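Local structure of adenosine deaminase 1 (Arthrobacter aurescens, 3RYS) at residues S150-L155 / E183-R188; D103-T108 / A140-D145; R236-Q241 / I271-C276; V218-H223 / S317-D322. The protein probably catalyses the zinc-dependent hydrolytic deamination of adenine to hypoxanthine, a step of purine salvage and nitrogen catabolism. All coordinates share one frame; numbering follows the deposited sequence.

Contact 1 of 4, residues S150-L155 / E183-R188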
# COMPACT_ATOMS: atom_id res chain seq x y z
N SER A 150 -19.31 -9.41 8.12
CA SER A 150 -18.16 -10.29 8.32
C SER A 150 -16.91 -9.47 8.62
O SER A 150 -16.04 -9.92 9.37
CB SER A 150 -17.94 -11.18 7.10
OG SER A 150 -17.80 -10.40 5.93
N ALA A 151 -16.82 -8.28 8.05
CA ALA A 151 -15.71 -7.38 8.34
C ALA A 151 -15.77 -6.93 9.79
O ALA A 151 -14.75 -6.82 10.47
CB ALA A 151 -15.73 -6.18 7.41
N LEU A 152 -16.99 -6.68 10.27
CA LEU A 152 -17.20 -6.27 11.65
C LEU A 152 -16.86 -7.38 12.63
O LEU A 152 -16.31 -7.14 13.70
CB LEU A 152 -18.63 -5.78 11.87
CG LEU A 152 -18.91 -4.34 11.44
CD1 LEU A 152 -20.40 -4.09 11.22
CD2 LEU A 152 -18.33 -3.36 12.44
N GLU A 153 -17.17 -8.62 12.25
CA GLU A 153 -16.86 -9.75 13.10
C GLU A 153 -15.37 -10.01 13.19
O GLU A 153 -14.85 -10.31 14.26
CB GLU A 153 -17.60 -11.01 12.65
CG GLU A 153 -19.03 -11.09 13.16
CD GLU A 153 -19.71 -12.39 12.80
OE1 GLU A 153 -19.04 -13.29 12.25
OE2 GLU A 153 -20.92 -12.52 13.07
N VAL A 154 -14.67 -9.88 12.06
CA VAL A 154 -13.22 -10.02 12.04
C VAL A 154 -12.56 -8.92 12.87
O VAL A 154 -11.64 -9.18 13.66
CB VAL A 154 -12.66 -10.01 10.60
CG1 VAL A 154 -11.14 -10.02 10.62
CG2 VAL A 154 -13.20 -11.19 9.81
N LEU A 155 -13.02 -7.69 12.67
CA LEU A 155 -12.53 -6.56 13.46
C LEU A 155 -12.66 -6.85 14.96
O LEU A 155 -11.71 -6.64 15.72
CB LEU A 155 -13.30 -5.28 13.11
CG LEU A 155 -12.92 -4.05 13.94
CD1 LEU A 155 -11.43 -3.82 13.89
CD2 LEU A 155 -13.68 -2.82 13.46
N GLU A 183 -19.69 1.92 6.60
CA GLU A 183 -19.82 3.02 7.56
C GLU A 183 -19.76 2.53 9.00
O GLU A 183 -19.03 3.10 9.83
CB GLU A 183 -21.13 3.79 7.32
CG GLU A 183 -21.33 4.96 8.28
CD GLU A 183 -22.64 5.71 8.03
OE1 GLU A 183 -23.49 5.20 7.28
OE2 GLU A 183 -22.80 6.82 8.59
N ARG A 184 -20.52 1.48 9.31
CA ARG A 184 -20.53 0.89 10.64
C ARG A 184 -19.13 0.45 11.03
O ARG A 184 -18.61 0.83 12.09
CB ARG A 184 -21.47 -0.33 10.69
CG ARG A 184 -22.96 -0.01 10.87
CD ARG A 184 -23.52 0.88 9.76
NE ARG A 184 -23.25 0.35 8.42
CZ ARG A 184 -23.83 0.82 7.32
NH1 ARG A 184 -24.71 1.81 7.39
NH2 ARG A 184 -23.54 0.29 6.14
N LEU A 185 -18.51 -0.35 10.17
CA LEU A 185 -17.15 -0.82 10.36
C LEU A 185 -16.20 0.30 10.79
O LEU A 185 -15.45 0.15 11.75
CB LEU A 185 -16.64 -1.48 9.08
CG LEU A 185 -15.15 -1.85 9.04
CD1 LEU A 185 -14.85 -2.94 10.04
CD2 LEU A 185 -14.76 -2.27 7.63
N TYR A 186 -16.23 1.43 10.08
CA TYR A 186 -15.35 2.55 10.41
C TYR A 186 -15.74 3.29 11.69
O TYR A 186 -14.88 3.82 12.39
CB TYR A 186 -15.19 3.51 9.22
CG TYR A 186 -14.16 3.02 8.24
CD1 TYR A 186 -12.93 3.66 8.12
CD2 TYR A 186 -14.41 1.90 7.45
CE1 TYR A 186 -11.98 3.20 7.23
CE2 TYR A 186 -13.46 1.44 6.56
CZ TYR A 186 -12.25 2.09 6.45
OH TYR A 186 -11.31 1.62 5.56
N GLN A 187 -17.04 3.33 11.98
CA GLN A 187 -17.49 3.86 13.26
C GLN A 187 -16.95 2.98 14.38
O GLN A 187 -16.52 3.48 15.42
CB GLN A 187 -19.01 3.95 13.32
CG GLN A 187 -19.58 5.25 12.75
CD GLN A 187 -21.10 5.25 12.68
OE1 GLN A 187 -21.72 4.28 12.23
NE2 GLN A 187 -21.71 6.35 13.11
N ARG A 188 -16.95 1.67 14.16
CA ARG A 188 -16.37 0.73 15.10
C ARG A 188 -14.89 1.01 15.34
O ARG A 188 -14.44 1.14 16.48
CB ARG A 188 -16.55 -0.71 14.61
CG ARG A 188 -17.61 -1.51 15.36
CD ARG A 188 -16.99 -2.27 16.52
NE ARG A 188 -16.15 -1.40 17.34
CZ ARG A 188 -15.58 -1.75 18.49
NH1 ARG A 188 -14.83 -0.88 19.15
NH2 ARG A 188 -15.74 -2.98 18.97

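Contact 2 of 4, residues D103-T108 / A140-D145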
# COMPACT_ATOMS: atom_id res chain seq x y z
N ASP A 103 -4.59 -8.29 4.33
CA ASP A 103 -5.99 -8.67 4.16
C ASP A 103 -6.32 -9.88 5.03
O ASP A 103 -6.27 -11.02 4.56
CB ASP A 103 -6.30 -8.99 2.70
CG ASP A 103 -6.05 -7.81 1.76
OD1 ASP A 103 -6.05 -6.65 2.23
OD2 ASP A 103 -5.85 -8.05 0.55
N PRO A 104 -6.66 -9.63 6.30
CA PRO A 104 -6.98 -10.72 7.23
C PRO A 104 -7.94 -11.73 6.60
O PRO A 104 -7.72 -12.94 6.70
CB PRO A 104 -7.68 -9.99 8.38
CG PRO A 104 -7.18 -8.61 8.32
CD PRO A 104 -6.94 -8.31 6.88
N GLN A 105 -8.99 -11.24 5.95
CA GLN A 105 -10.02 -12.10 5.39
C GLN A 105 -9.52 -13.00 4.25
O GLN A 105 -10.05 -14.08 4.04
CB GLN A 105 -11.21 -11.27 4.91
CG GLN A 105 -12.02 -10.62 6.01
CD GLN A 105 -12.82 -9.44 5.50
OE1 GLN A 105 -12.26 -8.43 5.10
NE2 GLN A 105 -14.15 -9.56 5.52
N ALA A 106 -8.51 -12.54 3.51
CA ALA A 106 -7.99 -13.31 2.39
C ALA A 106 -7.27 -14.56 2.89
O ALA A 106 -6.93 -15.45 2.11
CB ALA A 106 -7.08 -12.47 1.54
N HIS A 107 -7.04 -14.62 4.20
CA HIS A 107 -6.39 -15.78 4.79
C HIS A 107 -7.36 -16.59 5.66
O HIS A 107 -7.30 -17.82 5.67
CB HIS A 107 -5.15 -15.36 5.58
CG HIS A 107 -4.28 -14.40 4.83
ND1 HIS A 107 -4.12 -13.08 5.21
CD2 HIS A 107 -3.55 -14.55 3.70
CE1 HIS A 107 -3.32 -12.47 4.36
NE2 HIS A 107 -2.96 -13.34 3.43
N THR A 108 -8.24 -15.91 6.38
CA THR A 108 -9.23 -16.60 7.20
C THR A 108 -10.25 -17.32 6.32
O THR A 108 -10.87 -18.30 6.75
CB THR A 108 -9.95 -15.63 8.18
OG1 THR A 108 -10.69 -14.66 7.44
CG2 THR A 108 -8.94 -14.93 9.08
N ALA A 140 -4.80 -3.43 9.17
CA ALA A 140 -5.69 -4.48 8.71
C ALA A 140 -6.65 -3.91 7.67
O ALA A 140 -7.43 -2.99 7.97
CB ALA A 140 -6.45 -5.08 9.87
N ALA A 141 -6.58 -4.44 6.45
CA ALA A 141 -7.46 -4.00 5.38
C ALA A 141 -8.58 -5.00 5.14
O ALA A 141 -8.38 -6.21 5.23
CB ALA A 141 -6.67 -3.76 4.10
N PHE A 142 -9.76 -4.48 4.82
CA PHE A 142 -10.95 -5.31 4.65
C PHE A 142 -11.39 -5.41 3.19
O PHE A 142 -11.29 -4.44 2.44
CB PHE A 142 -12.07 -4.80 5.56
CG PHE A 142 -11.75 -4.92 7.03
CD1 PHE A 142 -12.18 -6.01 7.75
CD2 PHE A 142 -11.00 -3.95 7.67
CE1 PHE A 142 -11.88 -6.13 9.10
CE2 PHE A 142 -10.69 -4.07 9.02
CZ PHE A 142 -11.13 -5.16 9.73
N LEU A 143 -11.84 -6.59 2.79
CA LEU A 143 -12.23 -6.83 1.40
C LEU A 143 -13.62 -6.27 1.12
O LEU A 143 -14.63 -6.82 1.56
CB LEU A 143 -12.20 -8.33 1.10
CG LEU A 143 -10.90 -9.02 1.53
CD1 LEU A 143 -10.93 -10.50 1.20
CD2 LEU A 143 -9.70 -8.34 0.88
N ARG A 144 -13.66 -5.18 0.37
CA ARG A 144 -14.91 -4.45 0.15
C ARG A 144 -15.96 -5.25 -0.60
O ARG A 144 -17.14 -4.89 -0.59
CB ARG A 144 -14.64 -3.12 -0.56
CG ARG A 144 -14.10 -3.27 -1.97
CD ARG A 144 -13.48 -1.97 -2.45
NE ARG A 144 -14.34 -0.84 -2.13
CZ ARG A 144 -13.93 0.43 -2.11
NH1 ARG A 144 -12.67 0.72 -2.38
NH2 ARG A 144 -14.78 1.40 -1.80
N ASP A 145 -15.55 -6.33 -1.26
CA ASP A 145 -16.50 -7.20 -1.97
C ASP A 145 -16.95 -8.39 -1.12
O ASP A 145 -17.45 -9.38 -1.65
CB ASP A 145 -15.95 -7.66 -3.32
CG ASP A 145 -14.54 -8.22 -3.23
OD1 ASP A 145 -14.03 -8.43 -2.11
OD2 ASP A 145 -13.93 -8.44 -4.30
O HOH W 1 -9.69 -8.49 5.09
O HOH W 2 -15.58 -7.36 4.07

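Contact 3 of 4, residues R236-Q241 / I271-C276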
# COMPACT_ATOMS: atom_id res chain seq x y z
N ARG A 236 -11.32 20.46 -2.46
CA ARG A 236 -11.30 20.09 -1.05
C ARG A 236 -10.01 19.37 -0.65
O ARG A 236 -9.43 19.64 0.40
CB ARG A 236 -12.50 19.21 -0.70
CG ARG A 236 -12.37 18.55 0.66
CD ARG A 236 -13.40 17.46 0.85
NE ARG A 236 -13.35 16.93 2.20
CZ ARG A 236 -14.26 16.11 2.71
NH1 ARG A 236 -15.30 15.73 1.96
NH2 ARG A 236 -14.14 15.67 3.96
N LEU A 237 -9.57 18.43 -1.49
CA LEU A 237 -8.32 17.73 -1.26
C LEU A 237 -7.19 18.72 -1.03
O LEU A 237 -6.51 18.69 0.00
CB LEU A 237 -8.00 16.82 -2.45
CG LEU A 237 -8.52 15.38 -2.41
CD1 LEU A 237 -9.69 15.21 -1.45
CD2 LEU A 237 -8.88 14.91 -3.81
N VAL A 238 -7.00 19.61 -1.99
CA VAL A 238 -6.00 20.66 -1.89
C VAL A 238 -6.19 21.52 -0.64
O VAL A 238 -5.23 21.82 0.07
CB VAL A 238 -6.04 21.58 -3.13
CG1 VAL A 238 -5.22 22.83 -2.89
CG2 VAL A 238 -5.56 20.83 -4.36
N ALA A 239 -7.43 21.91 -0.37
CA ALA A 239 -7.75 22.77 0.76
C ALA A 239 -7.46 22.12 2.11
O ALA A 239 -7.07 22.79 3.07
CB ALA A 239 -9.21 23.20 0.69
N GLU A 240 -7.66 20.81 2.19
CA GLU A 240 -7.53 20.10 3.46
C GLU A 240 -6.21 19.36 3.56
O GLU A 240 -5.84 18.87 4.63
CB GLU A 240 -8.70 19.14 3.66
CG GLU A 240 -10.07 19.80 3.55
CD GLU A 240 -11.20 18.85 3.91
OE1 GLU A 240 -10.91 17.70 4.31
OE2 GLU A 240 -12.37 19.27 3.81
N GLN A 241 -5.49 19.27 2.45
CA GLN A 241 -4.20 18.59 2.44
C GLN A 241 -4.37 17.11 2.79
O GLN A 241 -3.52 16.53 3.48
CB GLN A 241 -3.24 19.25 3.43
CG GLN A 241 -2.45 20.40 2.85
CD GLN A 241 -1.81 20.03 1.52
OE1 GLN A 241 -2.43 20.15 0.47
NE2 GLN A 241 -0.55 19.59 1.57
N ILE A 271 -0.59 21.15 -8.65
CA ILE A 271 -1.78 21.83 -8.15
C ILE A 271 -1.95 21.74 -6.63
O ILE A 271 -2.96 22.19 -6.09
CB ILE A 271 -3.08 21.35 -8.82
CG1 ILE A 271 -3.31 19.87 -8.52
CG2 ILE A 271 -3.04 21.63 -10.32
CD1 ILE A 271 -4.55 19.30 -9.19
N GLY A 272 -0.96 21.16 -5.95
CA GLY A 272 -0.93 21.20 -4.50
C GLY A 272 -1.56 20.03 -3.77
O GLY A 272 -1.64 20.05 -2.54
N LEU A 273 -2.03 19.03 -4.50
CA LEU A 273 -2.53 17.82 -3.86
C LEU A 273 -1.41 17.20 -3.04
O LEU A 273 -0.28 17.08 -3.51
CB LEU A 273 -3.04 16.81 -4.89
CG LEU A 273 -4.32 17.17 -5.65
CD1 LEU A 273 -4.63 16.12 -6.70
CD2 LEU A 273 -5.48 17.32 -4.68
N ASN A 274 -1.72 16.81 -1.81
CA ASN A 274 -0.72 16.23 -0.91
C ASN A 274 -0.39 14.78 -1.26
O ASN A 274 -0.70 13.86 -0.50
CB ASN A 274 -1.21 16.34 0.53
CG ASN A 274 -0.19 15.82 1.52
OD1 ASN A 274 1.01 15.83 1.25
ND2 ASN A 274 -0.67 15.37 2.68
N VAL A 275 0.25 14.58 -2.41
CA VAL A 275 0.48 13.24 -2.93
C VAL A 275 1.84 12.67 -2.55
O VAL A 275 2.80 13.42 -2.31
CB VAL A 275 0.37 13.21 -4.46
CG1 VAL A 275 -1.09 13.34 -4.90
CG2 VAL A 275 1.23 14.31 -5.08
N CYS A 276 1.92 11.35 -2.51
CA CYS A 276 3.19 10.66 -2.32
C CYS A 276 3.24 9.41 -3.20
O CYS A 276 2.22 8.97 -3.73
CB CYS A 276 3.41 10.30 -0.85
SG CYS A 276 2.21 9.12 -0.16
O HOH W 3 -4.56 16.95 -0.82

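Contact 4 of 4, residues V218-H223 / S317-D322. With ADE (adenine), chain D.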
# COMPACT_ATOMS: atom_id res chain seq x y z
N VAL A 218 -11.96 8.74 6.75
CA VAL A 218 -10.58 8.27 6.61
C VAL A 218 -9.59 9.42 6.75
O VAL A 218 -9.94 10.58 6.58
CB VAL A 218 -10.34 7.56 5.26
CG1 VAL A 218 -11.24 6.35 5.13
CG2 VAL A 218 -10.54 8.53 4.10
N GLU A 219 -8.34 9.07 7.06
CA GLU A 219 -7.31 10.07 7.30
C GLU A 219 -6.39 10.25 6.11
O GLU A 219 -5.65 11.23 6.03
CB GLU A 219 -6.51 9.69 8.53
CG GLU A 219 -7.37 9.11 9.61
CD GLU A 219 -6.74 9.22 10.96
OE1 GLU A 219 -6.56 8.17 11.61
OE2 GLU A 219 -6.40 10.35 11.37
N ARG A 220 -6.42 9.30 5.18
CA ARG A 220 -5.79 9.50 3.88
C ARG A 220 -6.41 8.60 2.81
O ARG A 220 -6.90 7.52 3.09
CB ARG A 220 -4.26 9.36 3.94
CG ARG A 220 -3.72 8.19 4.74
CD ARG A 220 -2.19 8.13 4.65
NE ARG A 220 -1.70 6.78 4.86
CZ ARG A 220 -1.00 6.38 5.91
NH1 ARG A 220 -0.67 7.23 6.86
NH2 ARG A 220 -0.61 5.12 6.01
N ILE A 221 -6.40 9.10 1.57
CA ILE A 221 -7.00 8.39 0.46
C ILE A 221 -5.96 7.56 -0.28
O ILE A 221 -4.85 8.04 -0.57
CB ILE A 221 -7.67 9.36 -0.54
CG1 ILE A 221 -8.88 10.04 0.10
CG2 ILE A 221 -8.07 8.64 -1.81
CD1 ILE A 221 -10.07 9.12 0.29
N ASP A 222 -6.30 6.32 -0.58
CA ASP A 222 -5.38 5.44 -1.28
C ASP A 222 -5.69 5.41 -2.78
O ASP A 222 -6.81 5.13 -3.19
CB ASP A 222 -5.42 4.04 -0.65
CG ASP A 222 -4.95 4.06 0.80
OD1 ASP A 222 -3.88 4.64 1.08
OD2 ASP A 222 -5.66 3.51 1.67
N HIS A 223 -4.66 5.73 -3.57
CA HIS A 223 -4.80 6.00 -5.00
C HIS A 223 -5.35 7.41 -5.24
O HIS A 223 -4.59 8.38 -5.31
CB HIS A 223 -5.66 4.94 -5.70
CG HIS A 223 -5.00 3.60 -5.81
ND1 HIS A 223 -3.83 3.40 -6.53
CD2 HIS A 223 -5.34 2.39 -5.30
CE1 HIS A 223 -3.48 2.13 -6.44
NE2 HIS A 223 -4.37 1.49 -5.71
N SER A 317 2.71 12.68 6.05
CA SER A 317 1.42 12.01 5.96
C SER A 317 1.37 10.73 6.79
O SER A 317 0.30 10.26 7.15
CB SER A 317 1.07 11.72 4.50
OG SER A 317 1.06 12.91 3.73
N SER A 318 2.54 10.17 7.09
CA SER A 318 2.59 8.93 7.87
C SER A 318 1.97 9.11 9.26
O SER A 318 1.74 10.24 9.72
CB SER A 318 4.03 8.42 7.99
OG SER A 318 4.82 9.29 8.79
N PHE A 319 1.67 7.99 9.91
CA PHE A 319 1.15 8.00 11.27
C PHE A 319 2.28 7.72 12.26
O PHE A 319 2.06 7.21 13.35
CB PHE A 319 0.04 6.97 11.44
CG PHE A 319 -1.15 7.21 10.55
CD1 PHE A 319 -1.61 8.49 10.31
CD2 PHE A 319 -1.82 6.15 9.96
CE1 PHE A 319 -2.70 8.71 9.49
CE2 PHE A 319 -2.92 6.37 9.14
CZ PHE A 319 -3.36 7.65 8.91
N ALA A 320 3.50 8.04 11.85
CA ALA A 320 4.66 7.90 12.71
C ALA A 320 4.72 9.05 13.72
O ALA A 320 4.01 10.06 13.56
CB ALA A 320 5.94 7.85 11.89
N SER A 321 5.54 8.90 14.75
CA SER A 321 5.70 9.93 15.76
C SER A 321 6.31 11.19 15.16
O SER A 321 7.09 11.13 14.21
CB SER A 321 6.61 9.43 16.88
OG SER A 321 7.95 9.33 16.44
N ASP A 322 5.96 12.35 15.71
CA ASP A 322 6.52 13.60 15.23
C ASP A 322 8.04 13.55 15.31
O ASP A 322 8.74 14.19 14.52
CB ASP A 322 5.95 14.78 16.01
CG ASP A 322 4.46 14.97 15.78
OD1 ASP A 322 4.01 14.80 14.63
OD2 ASP A 322 3.74 15.28 16.76
N9 ADE D . -5.80 -5.18 -3.17
C8 ADE D . -4.43 -5.16 -3.23
N7 ADE D . -3.93 -4.13 -3.89
C5 ADE D . -5.06 -3.43 -4.30
C6 ADE D . -5.22 -2.24 -5.04
N6 ADE D . -4.18 -1.54 -5.52
N1 ADE D . -6.48 -1.81 -5.27
C2 ADE D . -7.50 -2.53 -4.78
N3 ADE D . -7.48 -3.66 -4.07
C4 ADE D . -6.21 -4.06 -3.86

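Contact 1 of 4, residues S150-L155 / E183-R188
Arg184, whose CB rests 3.9 Å from Leu152 CD1, carries a guanidinium that turns away from the other helix: Glu183 CB lies over the centre of one face, 4.0 Å above the plane. At its NE the group makes a salt bridge to Glu148, whose other carboxylate oxygen takes the backbone N of Leu185. Only the aliphatic root of Arg184 therefore belongs to the interface, and the same holds for Arg188, which offers CB and CG. Leu152 does most of the touching from 150-155. Its CG is anti to the carbonyl carbon (chi1 -81°), and from there CD2 reaches both Leu185 CA at 3.5 Å and Arg188 CG, also at 3.5 Å. The two segment axes come within 9.5 Å and diverge by just 17°, the near-parallel pairing of neighbouring outer helices in a TIM barrel. Helix 148-160 follows strand 135-143 and helix 183-191 follows strand 167-171. An alanine at Leu152 would probably deprive Arg188 CG, Arg184 CB and the backbone of Leu185 of this cover, opening a gap on the solvent side of the helix pair. Nearer the barrel wall, Leu155 and Leu185 are both turned with CG anti to the backbone N and cross obliquely. Leu155 CD2 meets Leu185 CD1 at 3.6 Å and Arg188 CB at 3.7 Å. The other branch of Leu185, CD2, approaches Ala151 CB at 4.0 Å, and Ala151, Leu155 and Leu185 all press on Phe142 of the strand beneath.

Contact 2 of 4, residues D103-T108 / A140-D145
Gln105 and Phe142 cross at about a right angle, the amide plane turned 65° from the ring. Gln105 OE1 lies obliquely beside the ring, 3.6 Å from Phe142 CD1, while the same oxygen accepts a bond from Leu143 N at 3.0 Å. That bond is nearly straight (165° at the hydrogen), with the donor tilted from the carbonyl plane. Two waters complete the grip: one gives hydrogens to Gln105 OE1 and Ala141 O and accepts a bond from Gln105 N; the other accepts one from Gln105 NE2 and donates to Leu143 O. The amide thus serves backbone groups at the end of strand 135-143, Leu143 N directly and the carbonyls of Ala141 and Leu143 through the waters.

Leu143 reaches back toward the short helix, its two methyls divided between partners. CD1 lies 3.8 Å from Gln105 CB and near Ala106 N. With Asp103 CG anti to the carbonyl carbon (chi1 -60°), that atom sits 3.8 Å from Leu143 CD2, the two side chains crossing at about a right angle. Asp103 OD1 comes 3.5 Å from Ala141 CB, and OD2 is hydrogen-bonded to Tyr66 OH. Earlier along the strand, Pro104 CG packs on Ala140 CB at 3.9 Å, and Asp103 CA directs a C-H toward Ala141 O.

Asp103 follows strand 95-102, which lies beside strand 135-143 in the parallel sheet. The segments meet at the C-terminal end of adjacent barrel strands, where a TIM barrel carries its active site; the Asp103 side chain, about 5 Å from bound adenine and bonded to Tyr66 of its pocket, is consistent with a second-shell role.

Contact 3 of 4, residues R236-Q241 / I271-C276
Leu273 CD2 rests against both Leu237 CB (3.4 Å) and Val238 CG2 (3.5 Å). This is the close, apolar half of the contact. Leu273 begins with CB directed away from the helix, but CG anti to the carbonyl carbon (chi1 -69°) starts the side chain back, and it crosses Val238 at about a right angle. Val238 CG2 also touches Ile271 O at 3.4 Å. Gly272 closes the helix before it in a Schellman motif. With phi at 93°, any CB would press on the carbonyl O of Ile271.

The other half is polar, and it opens to solvent at Gln241, whereas Asn274 is buried. Gln241 leaves the helix with positive phi, and its side chain crosses that of Asn274 at about a right angle. Asn274 ND2 gives a hydrogen bond to Gln241 O, 3.2 Å with 150° at the hydrogen, the donor standing above the carbonyl plane. A water joins the two backbones, accepting a bond from Asn274 N at 3.0 Å and giving a weak one to Leu237 O. An alanine at Asn274 would probably leave Gln241 O, just past the end of the helix, without its side-chain donor, and Ser317 OG without its weak partner. Asn274 is itself the centre of an inverse gamma turn, closed by Val275 N on Leu273 O at 2.8 Å.

Helix 231-240 leads into strand 244-246, which runs parallel to strand 275-277; Leu237 packs on Leu244, Leu273 on Met268 of helix 265-270, and Asn274 on Asn313 of helix 304-317.

Contact 4 of 4, residues V218-H223 / S317-D322
Arg220 reaches Phe319 from the crowded position, CG between the backbone N and the carbonyl carbon (chi1 45°), then runs extended to NE. Phe319 has CG anti to its own carbonyl carbon. Its ring lies nearly flat against the guanidinium, the planes 25° apart. NH1 stands 3.2 Å above the plane of the Phe319 ring, over its centre, and CZ is 4.2 Å from the ring centroid: a cation-pi stack. The same NH1 gives a weak hydrogen bond to Ser317 O at 3.2 Å, which lies at the guanidinium edge. Glu219 adds its CB, 3.8 Å from Phe319 CZ, while its carboxylate pairs with Arg195.

Farther along the segment, His223 enters the adenine pocket, its NE2 3.0 Å from N6 of adenine, which sits at the edge of the imidazole. The barrel strand 220-221 thus meets the loop after helix 304-317 at its start and the substrate just past its end.

Arg220 NH2 makes a salt bridge to Glu99, whose other oxygen accepts a bond from Phe319 N. This carboxylate would probably balance the buried cation, and, by holding guanidinium and loop backbone together, is likely to keep the stack in place.

All four contacts belong to one TIM-barrel domain and follow the chain round it. Contact 2 comes first, contact 1 next, and contact 3 falls within the long span bridged by contact 4. Contacts 1 and 2 lie about 12 Å apart between centres and share the unit of strand 135-143 and helix 148-160. Contacts 3 and 4, about 13 Å apart between centres, touch through the start of segment 317-322, where helix 304-317 gives way to a loop. Contacts 2 and 3 are about 29 Å apart between centres and do not touch. Contacts 2 and 4 both reach the six-stranded parallel sheet and both come close to the adenine site, whereas contacts 1 and 3 lie farther out.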